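Local coordinates for protein arylesterase (Agrobacterium tumefaciens, PDB 3DCI) that probably hydrolyses ester bonds as a member of the SGNH (GDSL-like) hydrolase family and carries a bound zinc ion, at residues A[156-167]-A[203-211]. Sequence-based numbering, arbitrary orientation.
Sequences PPCVAGPGGEPA and SPVDGVHLD. With ACY (acetic acid), chain M.
Val-208 holds CG2 anti to its carbonyl carbon and CG1 anti to its backbone N (chi1 174°), which sends CG2 among Cys-158, Pro-166 and Ala-167, while CG1 covers one face of the His-209 imidazole. Cys-158 keeps SG beside its own backbone N (chi1 -63°), setting it 4.0 Å from Val-208 CG2. Two backbone bonds tie the loops on consecutive carbonyls: Val-159 N donates to Gly-207 O at 2.9 Å, and Ala-167 N reaches Asp-206 O at 3.0 Å, almost in line with that carbonyl. Gly-207, at positive phi, packs its backbone against Val-159 and Gly-161. Farther along, the Pro-162 ring rests its CG 3.3 Å from Val-205 O, and at the other end Pro-156 CG meets Leu-210 CD2. A water donates to both Pro-156 O and Val-208 O. The CB of Asp-206 points away from the other loop, and its carboxylate serves its own turn: OD1 accepts from Val-208 N (an Asx turn) and from His-209 N, extending it to an Asx motif, and OD2 takes His-209 ND1 at 2.6 Å on its syn side, within the imidazole plane. This is consistent with the Ser-His-Asp triad expected of SGNH hydrolases, Ser-32 being the probable third member. The ND1 bond and Val-208 CG1 fix the imidazole's rotation, leaving NE2 to donate to OXT of acetic acid, probably from the crystallisation liquor, 2.9 Å away.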
loop_
_atom_site.group_PDB
_atom_site.type_symbol
_atom_site.label_atom_id
_atom_site.label_comp_id
_atom_site.label_asym_id
_atom_site.label_seq_id
_atom_site.Cartn_x
_atom_site.Cartn_y
_atom_site.Cartn_z
ATOM N N PRO A 156 23.396 -13.638 15.402
ATOM C CA PRO A 156 24.710 -14.228 15.151
ATOM C C PRO A 156 25.037 -14.130 13.667
ATOM O O PRO A 156 24.128 -14.247 12.860
ATOM C CB PRO A 156 24.529 -15.687 15.560
ATOM C CG PRO A 156 23.320 -15.686 16.444
ATOM C CD PRO A 156 22.437 -14.629 15.914
ATOM N N PRO A 157 26.310 -13.867 13.308
ATOM C CA PRO A 157 26.662 -13.735 11.903
ATOM C C PRO A 157 26.486 -15.014 11.098
ATOM O O PRO A 157 26.525 -16.127 11.651
ATOM C CB PRO A 157 28.136 -13.323 11.936
ATOM C CG PRO A 157 28.627 -13.721 13.260
ATOM C CD PRO A 157 27.464 -13.648 14.187
ATOM N N CYS A 158 26.308 -14.849 9.790
ATOM C CA CYS A 158 26.272 -15.973 8.869
ATOM C C CYS A 158 27.632 -16.684 8.779
ATOM O O CYS A 158 28.680 -16.107 9.066
ATOM C CB CYS A 158 25.825 -15.501 7.480
ATOM S SG CYS A 158 24.136 -14.847 7.531
ATOM N N VAL A 159 27.590 -17.949 8.382
ATOM C CA VAL A 159 28.799 -18.722 8.180
ATOM C C VAL A 159 28.670 -19.439 6.854
ATOM O O VAL A 159 27.632 -19.352 6.212
ATOM C CB VAL A 159 29.048 -19.720 9.341
ATOM C CG1 VAL A 159 29.295 -18.955 10.661
ATOM C CG2 VAL A 159 27.915 -20.712 9.460
ATOM N N ALA A 160 29.735 -20.107 6.433
ATOM C CA ALA A 160 29.707 -20.865 5.196
ATOM C C ALA A 160 28.623 -21.925 5.310
ATOM O O ALA A 160 28.654 -22.767 6.215
ATOM C CB ALA A 160 31.060 -21.508 4.930
ATOM N N GLY A 161 27.634 -21.844 4.417
ATOM C CA GLY A 161 26.707 -22.936 4.179
ATOM C C GLY A 161 27.393 -24.011 3.354
ATOM O O GLY A 161 28.590 -23.897 3.040
ATOM N N PRO A 162 26.643 -25.064 2.990
ATOM C CA PRO A 162 27.202 -26.212 2.249
ATOM C C PRO A 162 27.983 -25.848 0.969
ATOM O O PRO A 162 29.063 -26.424 0.708
ATOM C CB PRO A 162 25.956 -27.040 1.900
ATOM C CG PRO A 162 24.955 -26.675 2.948
ATOM C CD PRO A 162 25.207 -25.235 3.286
ATOM N N GLY A 163 27.450 -24.912 0.180
ATOM C CA GLY A 163 28.103 -24.520 -1.081
ATOM C C GLY A 163 29.361 -23.668 -0.930
ATOM O O GLY A 163 30.011 -23.339 -1.923
ATOM N N GLY A 164 29.713 -23.311 0.305
ATOM C CA GLY A 164 30.835 -22.417 0.565
ATOM C C GLY A 164 30.376 -21.018 0.944
ATOM O O GLY A 164 31.205 -20.185 1.311
ATOM N N GLU A 165 29.064 -20.758 0.856
ATOM C CA GLU A 165 28.501 -19.448 1.194
ATOM C C GLU A 165 27.190 -19.606 1.956
ATOM O O GLU A 165 26.558 -20.668 1.905
ATOM C CB GLU A 165 28.260 -18.626 -0.073
ATOM C CG GLU A 165 29.527 -18.080 -0.740
ATOM C CD GLU A 165 29.257 -17.539 -2.143
ATOM O OE1 GLU A 165 28.268 -16.769 -2.303
ATOM O OE2 GLU A 165 30.023 -17.889 -3.080
ATOM N N PRO A 166 26.771 -18.554 2.674
ATOM C CA PRO A 166 25.504 -18.679 3.390
ATOM C C PRO A 166 24.309 -18.734 2.432
ATOM O O PRO A 166 24.396 -18.286 1.287
ATOM C CB PRO A 166 25.449 -17.416 4.266
ATOM C CG PRO A 166 26.800 -16.754 4.140
ATOM C CD PRO A 166 27.383 -17.226 2.858
ATOM N N ALA A 167 23.200 -19.276 2.924
ATOM C CA ALA A 167 21.965 -19.334 2.159
ATOM C C ALA A 167 21.458 -17.922 1.837
ATOM O O ALA A 167 21.704 -16.969 2.580
ATOM C CB ALA A 167 20.909 -20.102 2.936
ATOM N N SER A 203 24.203 -22.141 12.083
ATOM C CA SER A 203 24.427 -23.548 11.703
ATOM C C SER A 203 25.105 -23.650 10.326
ATOM O O SER A 203 24.756 -22.909 9.409
ATOM C CB SER A 203 23.092 -24.286 11.652
ATOM O OG SER A 203 23.265 -25.625 11.263
ATOM N N PRO A 204 26.060 -24.582 10.162
ATOM C CA PRO A 204 26.597 -24.808 8.817
ATOM C C PRO A 204 25.650 -25.566 7.870
ATOM O O PRO A 204 25.950 -25.676 6.681
ATOM C CB PRO A 204 27.852 -25.631 9.083
ATOM C CG PRO A 204 27.569 -26.337 10.373
ATOM C CD PRO A 204 26.705 -25.430 11.174
ATOM N N VAL A 205 24.540 -26.099 8.390
ATOM C CA VAL A 205 23.522 -26.736 7.553
ATOM C C VAL A 205 23.005 -25.762 6.479
ATOM O O VAL A 205 22.793 -26.147 5.336
ATOM C CB VAL A 205 22.347 -27.288 8.416
ATOM C CG1 VAL A 205 21.142 -27.611 7.561
ATOM C CG2 VAL A 205 22.783 -28.542 9.168
ATOM N N ASP A 206 22.804 -24.497 6.846
ATOM C CA ASP A 206 22.477 -23.485 5.843
ATOM C C ASP A 206 23.269 -22.186 5.942
ATOM O O ASP A 206 23.083 -21.297 5.112
ATOM C CB ASP A 206 20.968 -23.208 5.819
ATOM C CG ASP A 206 20.472 -22.486 7.040
ATOM O OD1 ASP A 206 21.259 -22.107 7.932
ATOM O OD2 ASP A 206 19.255 -22.283 7.086
ATOM N N GLY A 207 24.153 -22.083 6.925
ATOM C CA GLY A 207 24.955 -20.883 7.127
ATOM C C GLY A 207 24.230 -19.700 7.742
ATOM O O GLY A 207 24.833 -18.653 7.939
ATOM N N VAL A 208 22.946 -19.851 8.067
ATOM C CA VAL A 208 22.112 -18.698 8.450
ATOM C C VAL A 208 21.308 -18.903 9.757
ATOM O O VAL A 208 21.348 -18.065 10.656
ATOM C CB VAL A 208 21.162 -18.304 7.280
ATOM C CG1 VAL A 208 20.186 -17.199 7.695
ATOM C CG2 VAL A 208 21.990 -17.903 6.041
ATOM N N HIS A 209 20.595 -20.016 9.854
ATOM C CA HIS A 209 19.702 -20.286 10.977
ATOM C C HIS A 209 20.403 -20.961 12.141
ATOM O O HIS A 209 21.562 -21.312 12.032
ATOM C CB HIS A 209 18.498 -21.110 10.498
ATOM C CG HIS A 209 17.638 -20.360 9.539
ATOM N ND1 HIS A 209 17.726 -20.529 8.173
ATOM C CD2 HIS A 209 16.734 -19.373 9.742
ATOM C CE1 HIS A 209 16.895 -19.690 7.577
ATOM N NE2 HIS A 209 16.277 -18.978 8.504
ATOM N N LEU A 210 19.683 -21.107 13.253
ATOM C CA LEU A 210 20.244 -21.612 14.511
ATOM C C LEU A 210 19.660 -22.971 14.910
ATOM O O LEU A 210 18.449 -23.179 14.826
ATOM C CB LEU A 210 19.979 -20.607 15.636
ATOM C CG LEU A 210 20.501 -19.197 15.425
ATOM C CD1 LEU A 210 19.889 -18.255 16.472
ATOM C CD2 LEU A 210 22.017 -19.227 15.497
ATOM N N ASP A 211 20.514 -23.896 15.344
ATOM C CA ASP A 211 20.011 -25.140 15.902
ATOM C C ASP A 211 19.370 -24.866 17.282
ATOM O O ASP A 211 19.408 -23.728 17.775
ATOM C CB ASP A 211 21.073 -26.250 15.903
ATOM C CG ASP A 211 22.259 -25.975 16.798
ATOM O OD1 ASP A 211 22.207 -25.104 17.687
ATOM O OD2 ASP A 211 23.262 -26.697 16.613
HETATM C C ACY M . 14.827 -15.597 8.692
HETATM O O ACY M . 13.812 -14.988 9.033
HETATM O OXT ACY M . 14.778 -16.536 7.873
HETATM C CH3 ACY M . 16.183 -15.213 9.253
HETATM O O HOH W 1 22.910 -15.621 10.553
#